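Local coordinates for esterase (Rhizomucor miehei, PDB 4WY5) that hydrolyses ester bonds as an esterase of the alpha/beta hydrolase fold from a thermophilic fungus, probably acting on carboxylic esters, at the interface of chains A and B. Coordinates in Å, arbitrary orientation; residue numbers count along the deposited sequence, not the author numbering. Chains: chain A/B, Esterase.

The interface of chains A and B. Residues chain A 285-287, 306; chain B 255, 284-285, 310.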
ATOM      1  N   VAL A 285      -5.822   1.529   1.113  1.00 18.32           N
ATOM      2  CA  VAL A 285      -5.407   0.151   1.420  1.00 16.93           C
ATOM      3  C   VAL A 285      -5.688  -0.227   2.878  1.00 20.92           C
ATOM      4  O   VAL A 285      -5.619   0.639   3.766  1.00 20.83           O
ATOM      5  CB  VAL A 285      -3.876  -0.088   1.158  1.00 16.64           C
ATOM      6  CG1 VAL A 285      -3.550  -0.035  -0.322  1.00 13.34           C
ATOM      7  CG2 VAL A 285      -3.009   0.908   1.937  1.00 19.70           C
ATOM      8  N   ARG A 286      -6.003  -1.508   3.111  1.00 14.73           N
ATOM      9  CA  ARG A 286      -6.060  -2.094   4.458  1.00 18.56           C
ATOM     10  C   ARG A 286      -4.733  -2.808   4.745  1.00 20.10           C
ATOM     11  O   ARG A 286      -4.323  -3.693   3.971  1.00 16.14           O
ATOM     12  CB  ARG A 286      -7.229  -3.091   4.611  1.00 14.40           C
ATOM     13  CG  ARG A 286      -7.324  -3.751   6.011  1.00 15.15           C
ATOM     14  CD  ARG A 286      -8.345  -4.910   6.078  1.00 15.88           C
ATOM     15  NE  ARG A 286      -9.708  -4.419   5.902  1.00 17.38           N
ATOM     16  CZ  ARG A 286     -10.811  -5.146   6.034  1.00 20.77           C
ATOM     17  NH1 ARG A 286     -10.741  -6.433   6.354  1.00 21.57           N
ATOM     18  NH2 ARG A 286     -11.998  -4.566   5.860  1.00 19.57           N
ATOM     19  N   VAL A 287      -4.065  -2.437   5.844  1.00 18.19           N
ATOM     20  CA  VAL A 287      -2.746  -3.029   6.185  1.00 18.84           C
ATOM     21  C   VAL A 287      -2.882  -4.270   7.075  1.00 21.92           C
ATOM     22  O   VAL A 287      -3.378  -4.182   8.206  1.00 20.92           O
ATOM     23  CB  VAL A 287      -1.843  -2.032   6.928  1.00 19.11           C
ATOM     24  CG1 VAL A 287      -0.428  -2.622   7.123  1.00 14.70           C
ATOM     25  CG2 VAL A 287      -1.800  -0.708   6.185  1.00 15.60           C
ATOM     26  N   PHE A 306       7.007  -0.241   5.280  1.00 18.41           N
ATOM     27  CA  PHE A 306       6.153  -0.136   4.089  1.00 18.23           C
ATOM     28  C   PHE A 306       5.402   1.201   4.087  1.00 18.76           C
ATOM     29  O   PHE A 306       5.379   1.912   3.095  1.00 20.14           O
ATOM     30  CB  PHE A 306       5.156  -1.316   4.036  1.00 15.12           C
ATOM     31  CG  PHE A 306       4.010  -1.123   3.058  1.00 17.35           C
ATOM     32  CD1 PHE A 306       4.138  -1.478   1.708  1.00 15.90           C
ATOM     33  CD2 PHE A 306       2.803  -0.586   3.485  1.00 14.81           C
ATOM     34  CE1 PHE A 306       3.077  -1.296   0.803  1.00 13.08           C
ATOM     35  CE2 PHE A 306       1.740  -0.392   2.594  1.00 14.07           C
ATOM     36  CZ  PHE A 306       1.878  -0.748   1.246  1.00 15.35           C
TER
ATOM     37  N   LEU B 255       6.287  -8.718  -0.576  1.00 25.04           N
ATOM     38  CA  LEU B 255       5.297  -7.650  -0.724  1.00 20.23           C
ATOM     39  C   LEU B 255       4.117  -8.288  -1.434  1.00 20.29           C
ATOM     40  O   LEU B 255       4.273  -8.798  -2.546  1.00 20.78           O
ATOM     41  CB  LEU B 255       5.854  -6.453  -1.514  1.00 20.58           C
ATOM     42  CG  LEU B 255       4.884  -5.333  -1.917  1.00 22.92           C
ATOM     43  CD1 LEU B 255       4.266  -4.622  -0.696  1.00 20.17           C
ATOM     44  CD2 LEU B 255       5.554  -4.329  -2.857  1.00 13.99           C
ATOM     45  N   ALA B 284       1.755  -6.688   3.595  1.00 19.23           N
ATOM     46  CA  ALA B 284       0.616  -7.104   2.789  1.00 19.03           C
ATOM     47  C   ALA B 284      -0.529  -6.095   2.908  1.00 19.11           C
ATOM     48  O   ALA B 284      -0.813  -5.626   4.007  1.00 20.69           O
ATOM     49  CB  ALA B 284       0.158  -8.505   3.215  1.00 17.88           C
ATOM     50  N   VAL B 285      -1.165  -5.744   1.780  1.00 19.19           N
ATOM     51  CA  VAL B 285      -2.306  -4.810   1.780  1.00 16.60           C
ATOM     52  C   VAL B 285      -3.468  -5.274   0.900  1.00 21.60           C
ATOM     53  O   VAL B 285      -3.255  -5.936  -0.130  1.00 17.79           O
ATOM     54  CB  VAL B 285      -1.923  -3.393   1.277  1.00 19.66           C
ATOM     55  CG1 VAL B 285      -0.962  -2.709   2.249  1.00 14.22           C
ATOM     56  CG2 VAL B 285      -1.333  -3.457  -0.137  1.00 18.19           C
ATOM     57  N   THR B 310       4.390   2.036  -5.522  1.00 17.71           N
ATOM     58  CA  THR B 310       4.628   1.380  -4.249  1.00 16.81           C
ATOM     59  C   THR B 310       5.582   0.178  -4.438  1.00 17.25           C
ATOM     60  O   THR B 310       6.471  -0.040  -3.623  1.00 16.58           O
ATOM     61  CB  THR B 310       3.292   0.942  -3.600  1.00 17.14           C
ATOM     62  OG1 THR B 310       2.429   2.085  -3.461  1.00 17.52           O
ATOM     63  CG2 THR B 310       3.532   0.307  -2.236  1.00 14.88           C
TER
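The backbone carbonyl O of A:Arg286 lies 3.2 Å from CA of B:Val285, a close backbone approach rather than a hydrogen bond. It fits the antiparallel beta bridge that pairs A:Val287 with B:Val285, linking strand 282-287 of one subunit to the same strand of the other. Next to it the two copies of Val285 meet through their branch points, CB of A:Val285 standing 3.8 Å from CB of B:Val285, as expected of equivalent residues beside the two-fold axis. In B:Val285, CG1 is anti to the carbonyl carbon (chi1 -67°), which directs this methyl towards A:Phe306 while CG2 turns to A:Val285.

From helix 302-319, A:Phe306 inserts its ring among B:Val285, B:Leu255 and B:Thr310. CG1 of B:Val285 approaches the CE2-CZ edge obliquely, 3.6 Å from CE2. CD1 of B:Leu255 comes from the same side of the ring plane, 3.8 Å from CE1. The methyl of B:Thr310 arrives from the opposite side, with CG2 3.5 Å from CE1. Here OG1 lies beside the backbone N and anti to the carbonyl carbon (chi1 -56°), which leaves CG2 anti to that N and facing the ring. Contacts on both sides of its plane should restrict ring tilt.

Strand pairing and apolar packing, repeated by the two-fold, join the subunits in the deposited dimer and could stabilise it if it also forms in solution.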